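Long-range contacts in putative polysaccharide biosynthesis protein with aminopeptidase-like domain (Clostridium acetobutylicum, PDB 3K9T), which probably takes part in the biosynthesis of modified polysaccharides and binds one zinc ion per subunit, but is not expected to have peptidase activity despite its aminopeptidase-like domain: residues A[182-190]-A[220-228]; A[242-251]-A[307-315]. All coordinates share one frame; numbering follows the deposited sequence.

In the fold
The chain lays down the edge strand 52-57, passes through the insert region and returns to the same mixed sheet with 166-174; strand 181-187 then runs toward the zinc site. Helix 194-211 carries the chain back, and strand 219-225 returns beside 181-187: contact 1 closes this loop. Helix 229-237 follows, and strand 245-250 lines up on the other flank of 181-187. A longer excursion, which includes the neighbouring strands 260-263 and 287-290, ends when contact 2 brings 311-315 against 245-250. The two loops come in series, without nesting or crossing. Backbone bonds between 181-187 and 245-250 join both contacts in four consecutive parallel strands, ordered 219-225, 181-187, 245-250, 311-315.

Contact 1: residues A[182-190]-A[220-228]; sequences ILLTTYTCH and YRFLFAPET. With ZN (zinc ion), chain B; IMD (imidazole), chain E.
The Tyr187 ring has the carboxylate of Glu227 over one face, with OE2 3.5 Å from CE2 and displaced toward the rim; the two planes are 37° apart. Tyr187 CG stands between its backbone N and carbonyl carbon (chi1 55°), which lays the ring alongside the extended Glu227 chain. The His190 ring in turn receives Tyr187 CE1 over one face, while Cys189 SG lies in plane at its edge. That sulfur accepts a nearly straight bond from Glu227 N (3.4 Å) and a weak one from His190 ND1, so it links the two strand ends. Farther back, Thr188 CG2 meets the edge of the Phe224 ring, and Thr186 CG2 approaches the same ring obliquely. Ile182 lies beside Tyr220, its CG1 4.3 Å from the ring centroid in an off-centre CH-pi contact, and Leu184 CD1 packs on Phe222 CE2 (3.7 Å). Phe222 and Phe224 suit a face covered by helix 194-211, and Tyr220 also packs there while its OH bonds Glu354. Backbone bonds alternate between the parallel strands, from Arg221 N to Ile182 O (3.0 Å) through to Thr188 N and Ala225 O. Beyond the strand ends, His190 NE2 binds zinc at 2.0 Å with Asp196 and His325. Imidazole, probably from the crystallisation liquor, binds the metal through N3 and donates N1 to Glu227 OE2 (2.6 Å); Ser297 also bonds that oxygen, and Asp196 bonds Tyr187 OH. Here a beta-alpha-beta unit delivers residues from the C-terminal ends of parallel strands to a zinc site, as in the aminopeptidase-like fold.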
ATOM      1  N   ILE A 182       2.326   2.071 -31.335  1.00 24.54           N
ATOM      2  CA  ILE A 182       1.217   1.613 -30.514  1.00 25.11           C
ATOM      3  C   ILE A 182       0.550   0.503 -31.374  1.00 27.59           C
ATOM      4  O   ILE A 182       0.290   0.732 -32.572  1.00 26.51           O
ATOM      5  CB  ILE A 182       0.221   2.753 -30.210  1.00 25.28           C
ATOM      6  CG1 ILE A 182       0.933   3.960 -29.568  1.00 25.30           C
ATOM      7  CG2 ILE A 182      -0.983   2.235 -29.429  1.00 16.50           C
ATOM      8  CD1 ILE A 182       1.643   3.733 -28.232  1.00 27.49           C
ATOM      9  N   LEU A 183       0.327  -0.680 -30.776  1.00 25.86           N
ATOM     10  CA  LEU A 183      -0.229  -1.859 -31.449  1.00 24.08           C
ATOM     11  C   LEU A 183      -1.670  -2.110 -30.996  1.00 26.07           C
ATOM     12  O   LEU A 183      -1.955  -2.183 -29.800  1.00 25.55           O
ATOM     13  CB  LEU A 183       0.633  -3.093 -31.128  1.00 24.55           C
ATOM     14  CG  LEU A 183       0.273  -4.472 -31.754  1.00 27.30           C
ATOM     15  CD1 LEU A 183       0.465  -4.566 -33.330  1.00 18.88           C
ATOM     16  CD2 LEU A 183       1.021  -5.588 -31.027  1.00 19.68           C
ATOM     17  N   LEU A 184      -2.586  -2.234 -31.951  1.00 25.71           N
ATOM     18  CA  LEU A 184      -3.974  -2.501 -31.631  1.00 26.41           C
ATOM     19  C   LEU A 184      -4.335  -3.736 -32.416  1.00 26.49           C
ATOM     20  O   LEU A 184      -4.284  -3.711 -33.631  1.00 27.07           O
ATOM     21  CB  LEU A 184      -4.853  -1.312 -32.031  1.00 28.00           C
ATOM     22  CG  LEU A 184      -4.504  -0.041 -31.246  1.00 28.98           C
ATOM     23  CD1 LEU A 184      -5.167   1.135 -31.847  1.00 21.19           C
ATOM     24  CD2 LEU A 184      -4.946  -0.192 -29.807  1.00 34.81           C
ATOM     25  N   THR A 185      -4.689  -4.818 -31.730  1.00 24.71           N
ATOM     26  CA  THR A 185      -4.925  -6.081 -32.394  1.00 23.11           C
ATOM     27  C   THR A 185      -6.341  -6.554 -32.141  1.00 23.89           C
ATOM     28  O   THR A 185      -6.959  -6.198 -31.135  1.00 25.08           O
ATOM     29  CB  THR A 185      -3.931  -7.164 -31.892  1.00 24.25           C
ATOM     30  OG1 THR A 185      -4.401  -7.756 -30.665  1.00 26.02           O
ATOM     31  CG2 THR A 185      -2.556  -6.565 -31.677  1.00 19.60           C
ATOM     32  N   THR A 186      -6.861  -7.361 -33.052  1.00 22.15           N
ATOM     33  CA  THR A 186      -8.138  -8.010 -32.814  1.00 22.80           C
ATOM     34  C   THR A 186      -8.157  -9.331 -33.598  1.00 25.83           C
ATOM     35  O   THR A 186      -7.388  -9.493 -34.563  1.00 25.88           O
ATOM     36  CB  THR A 186      -9.312  -7.085 -33.161  1.00 22.17           C
ATOM     37  OG1 THR A 186     -10.511  -7.612 -32.582  1.00 22.36           O
ATOM     38  CG2 THR A 186      -9.469  -6.913 -34.698  1.00 17.53           C
ATOM     39  N   TYR A 187      -9.037 -10.262 -33.207  1.00 24.92           N
ATOM     40  CA  TYR A 187      -9.028 -11.586 -33.817  1.00 23.58           C
ATOM     41  C   TYR A 187     -10.220 -11.874 -34.757  1.00 23.74           C
ATOM     42  O   TYR A 187     -11.369 -11.544 -34.479  1.00 21.36           O
ATOM     43  CB  TYR A 187      -8.780 -12.685 -32.753  1.00 24.21           C
ATOM     44  CG  TYR A 187      -9.734 -12.675 -31.596  1.00 23.79           C
ATOM     45  CD1 TYR A 187     -10.938 -13.317 -31.695  1.00 20.07           C
ATOM     46  CD2 TYR A 187      -9.434 -12.021 -30.401  1.00 24.46           C
ATOM     47  CE1 TYR A 187     -11.829 -13.321 -30.681  1.00 24.76           C
ATOM     48  CE2 TYR A 187     -10.331 -12.038 -29.350  1.00 21.02           C
ATOM     49  CZ  TYR A 187     -11.538 -12.678 -29.501  1.00 25.53           C
ATOM     50  OH  TYR A 187     -12.498 -12.708 -28.492  1.00 25.16           O
ATOM     51  N   THR A 188      -9.901 -12.519 -35.878  1.00 24.20           N
ATOM     52  CA  THR A 188     -10.827 -12.660 -37.004  1.00 25.09           C
ATOM     53  C   THR A 188     -11.408 -14.061 -37.234  1.00 27.36           C
ATOM     54  O   THR A 188     -12.095 -14.293 -38.233  1.00 26.13           O
ATOM     55  CB  THR A 188     -10.102 -12.250 -38.248  1.00 22.67           C
ATOM     56  OG1 THR A 188      -8.849 -12.942 -38.274  1.00 22.23           O
ATOM     57  CG2 THR A 188      -9.876 -10.728 -38.233  1.00 16.08           C
ATOM     58  N   CYS A 189     -11.174 -14.956 -36.272  1.00 27.24           N
ATOM     59  CA  CYS A 189     -11.484 -16.367 -36.414  1.00 25.95           C
ATOM     60  C   CYS A 189     -12.903 -16.783 -35.986  1.00 27.03           C
ATOM     61  O   CYS A 189     -13.354 -17.875 -36.339  1.00 25.79           O
ATOM     62  CB  CYS A 189     -10.466 -17.160 -35.609  1.00 25.19           C
ATOM     63  SG  CYS A 189     -10.439 -16.688 -33.854  1.00 27.50           S
ATOM     64  N   HIS A 190     -13.605 -15.948 -35.221  1.00 26.88           N
ATOM     65  CA  HIS A 190     -14.968 -16.299 -34.815  1.00 26.53           C
ATOM     66  C   HIS A 190     -15.986 -16.032 -35.924  1.00 24.18           C
ATOM     67  O   HIS A 190     -15.962 -14.961 -36.546  1.00 23.83           O
ATOM     68  CB  HIS A 190     -15.379 -15.531 -33.590  1.00 26.12           C
ATOM     69  CG  HIS A 190     -14.723 -16.002 -32.339  1.00 30.89           C
ATOM     70  ND1 HIS A 190     -13.392 -16.349 -32.284  1.00 18.24           N
ATOM     71  CD2 HIS A 190     -15.211 -16.146 -31.084  1.00 23.75           C
ATOM     72  CE1 HIS A 190     -13.088 -16.681 -31.044  1.00 11.90           C
ATOM     73  NE2 HIS A 190     -14.174 -16.572 -30.302  1.00 19.81           N
ATOM     74  N   TYR A 220       1.229   3.671 -35.561  1.00 24.79           N
ATOM     75  CA  TYR A 220       0.166   2.796 -35.140  1.00 24.53           C
ATOM     76  C   TYR A 220       0.069   1.609 -36.079  1.00 22.14           C
ATOM     77  O   TYR A 220       0.090   1.785 -37.282  1.00 21.62           O
ATOM     78  CB  TYR A 220      -1.161   3.566 -35.104  1.00 25.64           C
ATOM     79  CG  TYR A 220      -1.223   4.549 -33.985  1.00 26.79           C
ATOM     80  CD1 TYR A 220      -0.583   5.788 -34.099  1.00 24.51           C
ATOM     81  CD2 TYR A 220      -1.916   4.250 -32.796  1.00 27.50           C
ATOM     82  CE1 TYR A 220      -0.621   6.700 -33.069  1.00 23.95           C
ATOM     83  CE2 TYR A 220      -1.972   5.170 -31.740  1.00 26.19           C
ATOM     84  CZ  TYR A 220      -1.294   6.389 -31.880  1.00 29.34           C
ATOM     85  OH  TYR A 220      -1.315   7.321 -30.872  1.00 31.88           O
ATOM     86  N   ARG A 221      -0.025   0.409 -35.515  1.00 20.26           N
ATOM     87  CA  ARG A 221      -0.187  -0.803 -36.290  1.00 20.44           C
ATOM     88  C   ARG A 221      -1.437  -1.509 -35.863  1.00 22.65           C
ATOM     89  O   ARG A 221      -1.684  -1.685 -34.675  1.00 22.18           O
ATOM     90  CB  ARG A 221       0.975  -1.725 -36.075  1.00 21.63           C
ATOM     91  CG  ARG A 221       0.977  -2.983 -36.957  1.00 22.60           C
ATOM     92  CD  ARG A 221       2.205  -3.880 -36.642  1.00 23.33           C
ATOM     93  NE  ARG A 221       3.442  -3.108 -36.756  1.00 25.46           N
ATOM     94  CZ  ARG A 221       4.022  -2.761 -37.911  1.00 29.81           C
ATOM     95  NH1 ARG A 221       3.513  -3.147 -39.065  1.00 33.75           N
ATOM     96  NH2 ARG A 221       5.142  -2.036 -37.919  1.00 29.17           N
ATOM     97  N   PHE A 222      -2.226  -1.948 -36.838  1.00 25.19           N
ATOM     98  CA  PHE A 222      -3.474  -2.612 -36.538  1.00 23.87           C
ATOM     99  C   PHE A 222      -3.410  -4.011 -37.118  1.00 23.43           C
ATOM    100  O   PHE A 222      -3.302  -4.156 -38.314  1.00 23.63           O
ATOM    101  CB  PHE A 222      -4.613  -1.858 -37.164  1.00 24.64           C
ATOM    102  CG  PHE A 222      -4.701  -0.447 -36.764  1.00 27.11           C
ATOM    103  CD1 PHE A 222      -3.885   0.507 -37.360  1.00 30.99           C
ATOM    104  CD2 PHE A 222      -5.641  -0.042 -35.830  1.00 30.74           C
ATOM    105  CE1 PHE A 222      -3.974   1.863 -37.003  1.00 31.56           C
ATOM    106  CE2 PHE A 222      -5.744   1.299 -35.467  1.00 34.73           C
ATOM    107  CZ  PHE A 222      -4.898   2.259 -36.054  1.00 33.92           C
ATOM    108  N   LEU A 223      -3.501  -5.028 -36.264  1.00 24.63           N
ATOM    109  CA  LEU A 223      -3.397  -6.427 -36.669  1.00 23.98           C
ATOM    110  C   LEU A 223      -4.758  -7.097 -36.608  1.00 23.31           C
ATOM    111  O   LEU A 223      -5.426  -7.048 -35.582  1.00 23.55           O
ATOM    112  CB  LEU A 223      -2.420  -7.157 -35.758  1.00 22.33           C
ATOM    113  CG  LEU A 223      -2.169  -8.603 -36.127  1.00 26.29           C
ATOM    114  CD1 LEU A 223      -1.472  -8.690 -37.486  1.00 24.31           C
ATOM    115  CD2 LEU A 223      -1.346  -9.237 -35.026  1.00 21.82           C
ATOM    116  N   PHE A 224      -5.173  -7.683 -37.732  1.00 24.16           N
ATOM    117  CA  PHE A 224      -6.378  -8.508 -37.809  1.00 23.29           C
ATOM    118  C   PHE A 224      -5.944  -9.957 -38.158  1.00 23.07           C
ATOM    119  O   PHE A 224      -5.559 -10.252 -39.286  1.00 24.23           O
ATOM    120  CB  PHE A 224      -7.322  -8.010 -38.873  1.00 23.13           C
ATOM    121  CG  PHE A 224      -7.789  -6.616 -38.699  1.00 22.61           C
ATOM    122  CD1 PHE A 224      -6.994  -5.545 -39.088  1.00 22.59           C
ATOM    123  CD2 PHE A 224      -9.072  -6.359 -38.252  1.00 22.98           C
ATOM    124  CE1 PHE A 224      -7.471  -4.232 -38.985  1.00 19.69           C
ATOM    125  CE2 PHE A 224      -9.552  -5.053 -38.163  1.00 26.26           C
ATOM    126  CZ  PHE A 224      -8.747  -3.996 -38.525  1.00 28.83           C
ATOM    127  N   ALA A 225      -6.041 -10.859 -37.194  1.00 22.85           N
ATOM    128  CA  ALA A 225      -5.459 -12.190 -37.332  1.00 22.85           C
ATOM    129  C   ALA A 225      -6.264 -13.172 -36.505  1.00 24.74           C
ATOM    130  O   ALA A 225      -6.884 -12.765 -35.504  1.00 24.59           O
ATOM    131  CB  ALA A 225      -4.044 -12.164 -36.858  1.00 18.46           C
ATOM    132  N   PRO A 226      -6.263 -14.464 -36.895  1.00 25.14           N
ATOM    133  CA  PRO A 226      -6.950 -15.434 -36.032  1.00 24.35           C
ATOM    134  C   PRO A 226      -6.345 -15.450 -34.652  1.00 25.51           C
ATOM    135  O   PRO A 226      -5.119 -15.301 -34.529  1.00 24.38           O
ATOM    136  CB  PRO A 226      -6.656 -16.792 -36.714  1.00 27.15           C
ATOM    137  CG  PRO A 226      -5.483 -16.555 -37.621  1.00 23.02           C
ATOM    138  CD  PRO A 226      -5.658 -15.119 -38.066  1.00 25.32           C
ATOM    139  N   GLU A 227      -7.162 -15.696 -33.626  1.00 26.26           N
ATOM    140  CA  GLU A 227      -6.624 -15.747 -32.274  1.00 25.73           C
ATOM    141  C   GLU A 227      -5.555 -16.829 -32.091  1.00 25.02           C
ATOM    142  O   GLU A 227      -5.598 -17.891 -32.700  1.00 27.08           O
ATOM    143  CB  GLU A 227      -7.718 -15.914 -31.216  1.00 26.34           C
ATOM    144  CG  GLU A 227      -7.208 -15.577 -29.785  1.00 34.21           C
ATOM    145  CD  GLU A 227      -8.276 -15.691 -28.715  1.00 34.63           C
ATOM    146  OE1 GLU A 227      -8.873 -16.766 -28.622  1.00 29.86           O
ATOM    147  OE2 GLU A 227      -8.500 -14.726 -27.944  1.00 24.54           O
ATOM    148  N   THR A 228      -4.596 -16.520 -31.229  1.00 23.88           N
ATOM    149  CA  THR A 228      -3.528 -17.409 -30.862  1.00 24.97           C
ATOM    150  C   THR A 228      -2.610 -17.701 -32.026  1.00 23.53           C
ATOM    151  O   THR A 228      -1.532 -17.157 -32.067  1.00 24.92           O
ATOM    152  CB  THR A 228      -4.042 -18.699 -30.108  1.00 22.95           C
ATOM    153  OG1 THR A 228      -4.630 -18.262 -28.899  1.00 28.26           O
ATOM    154  CG2 THR A 228      -2.914 -19.670 -29.725  1.00 15.37           C
TER
HETATM  155 ZN    ZN B 435     -14.398 -16.653 -28.264  1.00 27.22          ZN
HETATM  156  N1  IMD E 438     -10.739 -15.348 -26.704  1.00 28.68           N
HETATM  157  C2  IMD E 438     -11.563 -15.502 -27.764  1.00 47.22           C
HETATM  158  N3  IMD E 438     -12.742 -15.930 -27.320  1.00 26.34           N
HETATM  159  C4  IMD E 438     -12.686 -16.030 -25.978  1.00 31.34           C
HETATM  160  C5  IMD E 438     -11.412 -15.657 -25.585  1.00 50.02           C

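Contact 2: residues A[242-251]-A[307-315]; sequences LKNIKMGLVA and INLSVGSLM. Unlike the reference sequence in segment 307-315: Ser310 (reference Pro).
Val250 and Val311 cross at a slant on one face of the sheet, with CG2 of the first meeting CG1 of the second at 3.7 Å. Val311 CG1 is anti to its backbone N (chi1 176°), which carries that methyl toward Val250, while CG2 lies 4.0 Å from Gly248 CA, packed against a residue with no side chain. Leu249, on the other face, lays CD2 against the backbone of Gly312, 3.8 Å from its C; helix 336-355 packs on this side. The backbones form a parallel pair within the central sheet of the aminopeptidase-like domain, strongly twisted at 37°. Val250 N donates to Gly312 O (2.8 Å), and Gly312 N to Gly248 O (3.0 Å). Ser313 extends the pairing through its hydroxyl: OG, anti to the backbone N, donates to Val250 O at 2.8 Å. Toward the strand starts the backbones separate, and a water bridges them, accepting from the N-H of Ser310, a residue that differs from the reference sequence, and donating to Ile245 O. There Leu309 brings CD2 against both Leu242 O (3.7 Å) and Ile245 CB, while the CD1 methyls of Leu242 and Ile307 touch at 4.0 Å beside helix 229-237.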
ATOM      1  N   LEU A 242       9.561  -5.614 -32.840  1.00 33.62           N
ATOM      2  CA  LEU A 242       9.125  -5.609 -31.442  1.00 29.71           C
ATOM      3  C   LEU A 242       9.772  -4.539 -30.599  1.00 28.70           C
ATOM      4  O   LEU A 242       9.141  -3.979 -29.705  1.00 32.22           O
ATOM      5  CB  LEU A 242       9.371  -6.964 -30.785  1.00 29.24           C
ATOM      6  CG  LEU A 242       8.762  -8.178 -31.481  1.00 33.22           C
ATOM      7  CD1 LEU A 242       8.828  -9.394 -30.550  1.00 27.84           C
ATOM      8  CD2 LEU A 242       7.344  -7.876 -31.915  1.00 33.25           C
ATOM      9  N   LYS A 243      11.033  -4.238 -30.857  1.00 27.26           N
ATOM     10  CA  LYS A 243      11.715  -3.191 -30.079  1.00 26.23           C
ATOM     11  C   LYS A 243      11.012  -1.807 -30.120  1.00 23.14           C
ATOM     12  O   LYS A 243      11.201  -1.008 -29.240  1.00 25.05           O
ATOM     13  CB  LYS A 243      13.191  -3.074 -30.527  1.00 25.08           C
ATOM     14  CG  LYS A 243      13.366  -2.607 -31.981  1.00 33.28           C
ATOM     15  CD  LYS A 243      14.817  -2.729 -32.448  1.00 42.08           C
ATOM     16  CE  LYS A 243      14.998  -2.204 -33.863  1.00 47.84           C
ATOM     17  NZ  LYS A 243      14.520  -0.783 -33.963  1.00 51.96           N
ATOM     18  N   ASN A 244      10.222  -1.519 -31.141  1.00 23.15           N
ATOM     19  CA  ASN A 244       9.511  -0.253 -31.232  1.00 23.05           C
ATOM     20  C   ASN A 244       8.130  -0.245 -30.607  1.00 22.91           C
ATOM     21  O   ASN A 244       7.558   0.821 -30.481  1.00 24.11           O
ATOM     22  CB  ASN A 244       9.304   0.142 -32.693  1.00 25.40           C
ATOM     23  CG  ASN A 244      10.610   0.355 -33.448  1.00 29.28           C
ATOM     24  OD1 ASN A 244      11.602   0.801 -32.886  1.00 30.89           O
ATOM     25  ND2 ASN A 244      10.589   0.071 -34.747  1.00 22.23           N
ATOM     26  N   ILE A 245       7.547  -1.395 -30.288  1.00 22.18           N
ATOM     27  CA  ILE A 245       6.175  -1.402 -29.760  1.00 22.44           C
ATOM     28  C   ILE A 245       6.164  -0.963 -28.289  1.00 23.61           C
ATOM     29  O   ILE A 245       6.573  -1.688 -27.387  1.00 23.82           O
ATOM     30  CB  ILE A 245       5.511  -2.754 -29.965  1.00 22.38           C
ATOM     31  CG1 ILE A 245       5.472  -3.057 -31.471  1.00 19.96           C
ATOM     32  CG2 ILE A 245       4.122  -2.751 -29.339  1.00 18.08           C
ATOM     33  CD1 ILE A 245       5.271  -4.534 -31.791  1.00 22.39           C
ATOM     34  N   LYS A 246       5.713   0.265 -28.064  1.00 25.96           N
ATOM     35  CA  LYS A 246       5.805   0.896 -26.754  1.00 26.20           C
ATOM     36  C   LYS A 246       4.667   0.383 -25.896  1.00 23.60           C
ATOM     37  O   LYS A 246       4.827   0.202 -24.726  1.00 24.21           O
ATOM     38  CB  LYS A 246       5.729   2.429 -26.893  1.00 26.04           C
ATOM     39  CG  LYS A 246       6.555   3.258 -25.873  1.00 40.47           C
ATOM     40  CD  LYS A 246       5.870   4.649 -25.479  1.00 51.32           C
ATOM     41  CE  LYS A 246       6.794   5.911 -25.331  1.00 46.50           C
ATOM     42  NZ  LYS A 246       8.163   5.738 -24.759  1.00 52.00           N
HETATM   43  N   MSE A 247       3.518   0.150 -26.510  1.00 23.16           N
HETATM   44  CA  MSE A 247       2.331  -0.274 -25.808  1.00 24.09           C
HETATM   45  C   MSE A 247       1.301  -0.864 -26.789  1.00 24.85           C
HETATM   46  O   MSE A 247       1.430  -0.758 -28.000  1.00 23.75           O
HETATM   47  CB  MSE A 247       1.754   0.877 -24.967  1.00 25.11           C
HETATM   48  CG  MSE A 247       1.396   2.186 -25.679  1.00 30.42           C
HETATM   49 SE   MSE A 247       1.007   3.593 -24.376  0.75 16.17          SE
HETATM   50  CE  MSE A 247       2.470   4.847 -24.605  1.00 27.89           C
ATOM     51  N   GLY A 248       0.297  -1.542 -26.260  1.00 25.20           N
ATOM     52  CA  GLY A 248      -0.701  -2.146 -27.119  1.00 25.61           C
ATOM     53  C   GLY A 248      -1.975  -2.509 -26.401  1.00 23.79           C
ATOM     54  O   GLY A 248      -1.988  -2.595 -25.192  1.00 24.21           O
ATOM     55  N   LEU A 249      -3.042  -2.711 -27.171  1.00 21.98           N
ATOM     56  CA  LEU A 249      -4.330  -3.116 -26.644  1.00 22.33           C
ATOM     57  C   LEU A 249      -4.948  -4.177 -27.548  1.00 23.24           C
ATOM     58  O   LEU A 249      -4.908  -4.024 -28.752  1.00 23.86           O
ATOM     59  CB  LEU A 249      -5.284  -1.902 -26.564  1.00 24.60           C
ATOM     60  CG  LEU A 249      -5.109  -0.853 -25.465  1.00 21.46           C
ATOM     61  CD1 LEU A 249      -6.024   0.324 -25.720  1.00 16.88           C
ATOM     62  CD2 LEU A 249      -5.362  -1.463 -24.097  1.00 13.89           C
ATOM     63  N   VAL A 250      -5.508  -5.241 -26.972  1.00 24.25           N
ATOM     64  CA  VAL A 250      -6.262  -6.223 -27.724  1.00 24.02           C
ATOM     65  C   VAL A 250      -7.770  -5.855 -27.556  1.00 26.68           C
ATOM     66  O   VAL A 250      -8.301  -5.766 -26.441  1.00 25.25           O
ATOM     67  CB  VAL A 250      -6.009  -7.650 -27.223  1.00 25.56           C
ATOM     68  CG1 VAL A 250      -6.947  -8.622 -27.921  1.00 26.60           C
ATOM     69  CG2 VAL A 250      -4.520  -8.080 -27.369  1.00 17.85           C
ATOM     70  N   ALA A 251      -8.456  -5.637 -28.673  1.00 24.62           N
ATOM     71  CA  ALA A 251      -9.842  -5.230 -28.644  1.00 21.98           C
ATOM     72  C   ALA A 251     -10.738  -6.432 -28.920  1.00 25.20           C
ATOM     73  O   ALA A 251     -10.650  -7.075 -29.963  1.00 23.27           O
ATOM     74  CB  ALA A 251     -10.111  -4.133 -29.667  1.00 19.46           C
ATOM     75  N   ILE A 307       8.629 -12.306 -25.372  1.00 24.07           N
ATOM     76  CA  ILE A 307       8.088 -11.214 -26.207  1.00 26.23           C
ATOM     77  C   ILE A 307       8.013  -9.992 -25.312  1.00 27.56           C
ATOM     78  O   ILE A 307       8.667  -8.999 -25.580  1.00 30.33           O
ATOM     79  CB  ILE A 307       6.686 -11.585 -26.806  1.00 25.46           C
ATOM     80  CG1 ILE A 307       6.797 -12.869 -27.653  1.00 25.38           C
ATOM     81  CG2 ILE A 307       6.104 -10.424 -27.585  1.00 21.51           C
ATOM     82  CD1 ILE A 307       7.749 -12.820 -28.823  1.00 18.77           C
ATOM     83  N   ASN A 308       7.177 -10.081 -24.267  1.00 27.02           N
ATOM     84  CA  ASN A 308       7.264  -9.220 -23.103  1.00 23.67           C
ATOM     85  C   ASN A 308       6.972  -7.756 -23.372  1.00 24.14           C
ATOM     86  O   ASN A 308       7.604  -6.850 -22.794  1.00 19.36           O
ATOM     87  CB  ASN A 308       8.632  -9.396 -22.433  1.00 21.69           C
ATOM     88  CG  ASN A 308       8.621  -9.009 -20.966  1.00 25.00           C
ATOM     89  OD1 ASN A 308       7.749  -9.416 -20.194  1.00 38.73           O
ATOM     90  ND2 ASN A 308       9.593  -8.221 -20.572  1.00 19.57           N
ATOM     91  N   LEU A 309       5.940  -7.553 -24.191  1.00 23.89           N
ATOM     92  CA  LEU A 309       5.450  -6.216 -24.523  1.00 24.93           C
ATOM     93  C   LEU A 309       4.357  -5.800 -23.533  1.00 25.43           C
ATOM     94  O   LEU A 309       3.848  -6.653 -22.818  1.00 25.07           O
ATOM     95  CB  LEU A 309       4.867  -6.193 -25.930  1.00 23.33           C
ATOM     96  CG  LEU A 309       5.737  -6.694 -27.068  1.00 24.19           C
ATOM     97  CD1 LEU A 309       4.830  -6.911 -28.312  1.00 15.95           C
ATOM     98  CD2 LEU A 309       6.878  -5.695 -27.306  1.00 16.71           C
ATOM     99  N   SER A 310       4.013  -4.502 -23.503  1.00 23.49           N
ATOM    100  CA  SER A 310       2.970  -4.012 -22.626  1.00 27.97           C
ATOM    101  C   SER A 310       1.671  -3.938 -23.382  1.00 23.46           C
ATOM    102  O   SER A 310       1.363  -2.926 -23.997  1.00 26.12           O
ATOM    103  CB  SER A 310       3.310  -2.624 -22.053  1.00 28.68           C
ATOM    104  OG  SER A 310       4.654  -2.624 -21.688  1.00 39.04           O
ATOM    105  N   VAL A 311       0.914  -5.008 -23.324  1.00 21.60           N
ATOM    106  CA  VAL A 311      -0.362  -5.070 -24.011  1.00 22.93           C
ATOM    107  C   VAL A 311      -1.485  -5.405 -23.002  1.00 22.13           C
ATOM    108  O   VAL A 311      -1.442  -6.423 -22.293  1.00 17.69           O
ATOM    109  CB  VAL A 311      -0.307  -6.108 -25.174  1.00 22.39           C
ATOM    110  CG1 VAL A 311      -1.682  -6.258 -25.847  1.00 18.78           C
ATOM    111  CG2 VAL A 311       0.757  -5.719 -26.134  1.00 13.21           C
ATOM    112  N   GLY A 312      -2.465  -4.517 -22.923  1.00 23.53           N
ATOM    113  CA  GLY A 312      -3.685  -4.798 -22.156  1.00 25.12           C
ATOM    114  C   GLY A 312      -4.860  -5.056 -23.082  1.00 23.98           C
ATOM    115  O   GLY A 312      -4.672  -5.293 -24.260  1.00 23.43           O
ATOM    116  N   SER A 313      -6.078  -5.000 -22.531  1.00 26.26           N
ATOM    117  CA  SER A 313      -7.288  -5.329 -23.265  1.00 23.64           C
ATOM    118  C   SER A 313      -8.421  -4.514 -22.696  1.00 24.92           C
ATOM    119  O   SER A 313      -8.737  -4.606 -21.512  1.00 25.06           O
ATOM    120  CB  SER A 313      -7.567  -6.822 -23.178  1.00 25.41           C
ATOM    121  OG  SER A 313      -8.638  -7.231 -24.022  1.00 17.33           O
ATOM    122  N   LEU A 314      -8.992  -3.660 -23.539  1.00 25.55           N
ATOM    123  CA  LEU A 314     -10.076  -2.772 -23.137  1.00 25.23           C
ATOM    124  C   LEU A 314     -11.350  -3.286 -23.809  1.00 25.89           C
ATOM    125  O   LEU A 314     -11.476  -3.290 -25.049  1.00 26.42           O
ATOM    126  CB  LEU A 314      -9.752  -1.318 -23.486  1.00 22.39           C
ATOM    127  CG  LEU A 314     -10.875  -0.327 -23.190  1.00 21.52           C
ATOM    128  CD1 LEU A 314     -11.280  -0.365 -21.720  1.00 18.22           C
ATOM    129  CD2 LEU A 314     -10.462   1.061 -23.598  1.00 24.60           C
HETATM  130  N   MSE A 315     -12.277  -3.723 -22.960  1.00 24.72           N
HETATM  131  CA  MSE A 315     -13.447  -4.455 -23.358  1.00 25.08           C
HETATM  132  C   MSE A 315     -14.676  -3.823 -22.764  1.00 23.80           C
HETATM  133  O   MSE A 315     -14.571  -2.852 -22.045  1.00 23.91           O
HETATM  134  CB  MSE A 315     -13.330  -5.866 -22.777  1.00 27.16           C
HETATM  135  CG  MSE A 315     -12.170  -6.664 -23.341  1.00 30.52           C
HETATM  136 SE   MSE A 315     -11.942  -8.401 -22.574  0.75 18.34          SE
HETATM  137  CE  MSE A 315     -11.163  -7.671 -20.990  1.00 29.90           C
TER
HETATM  138  O   HOH W   1       5.785  -2.889 -24.994  1.00 29.84           O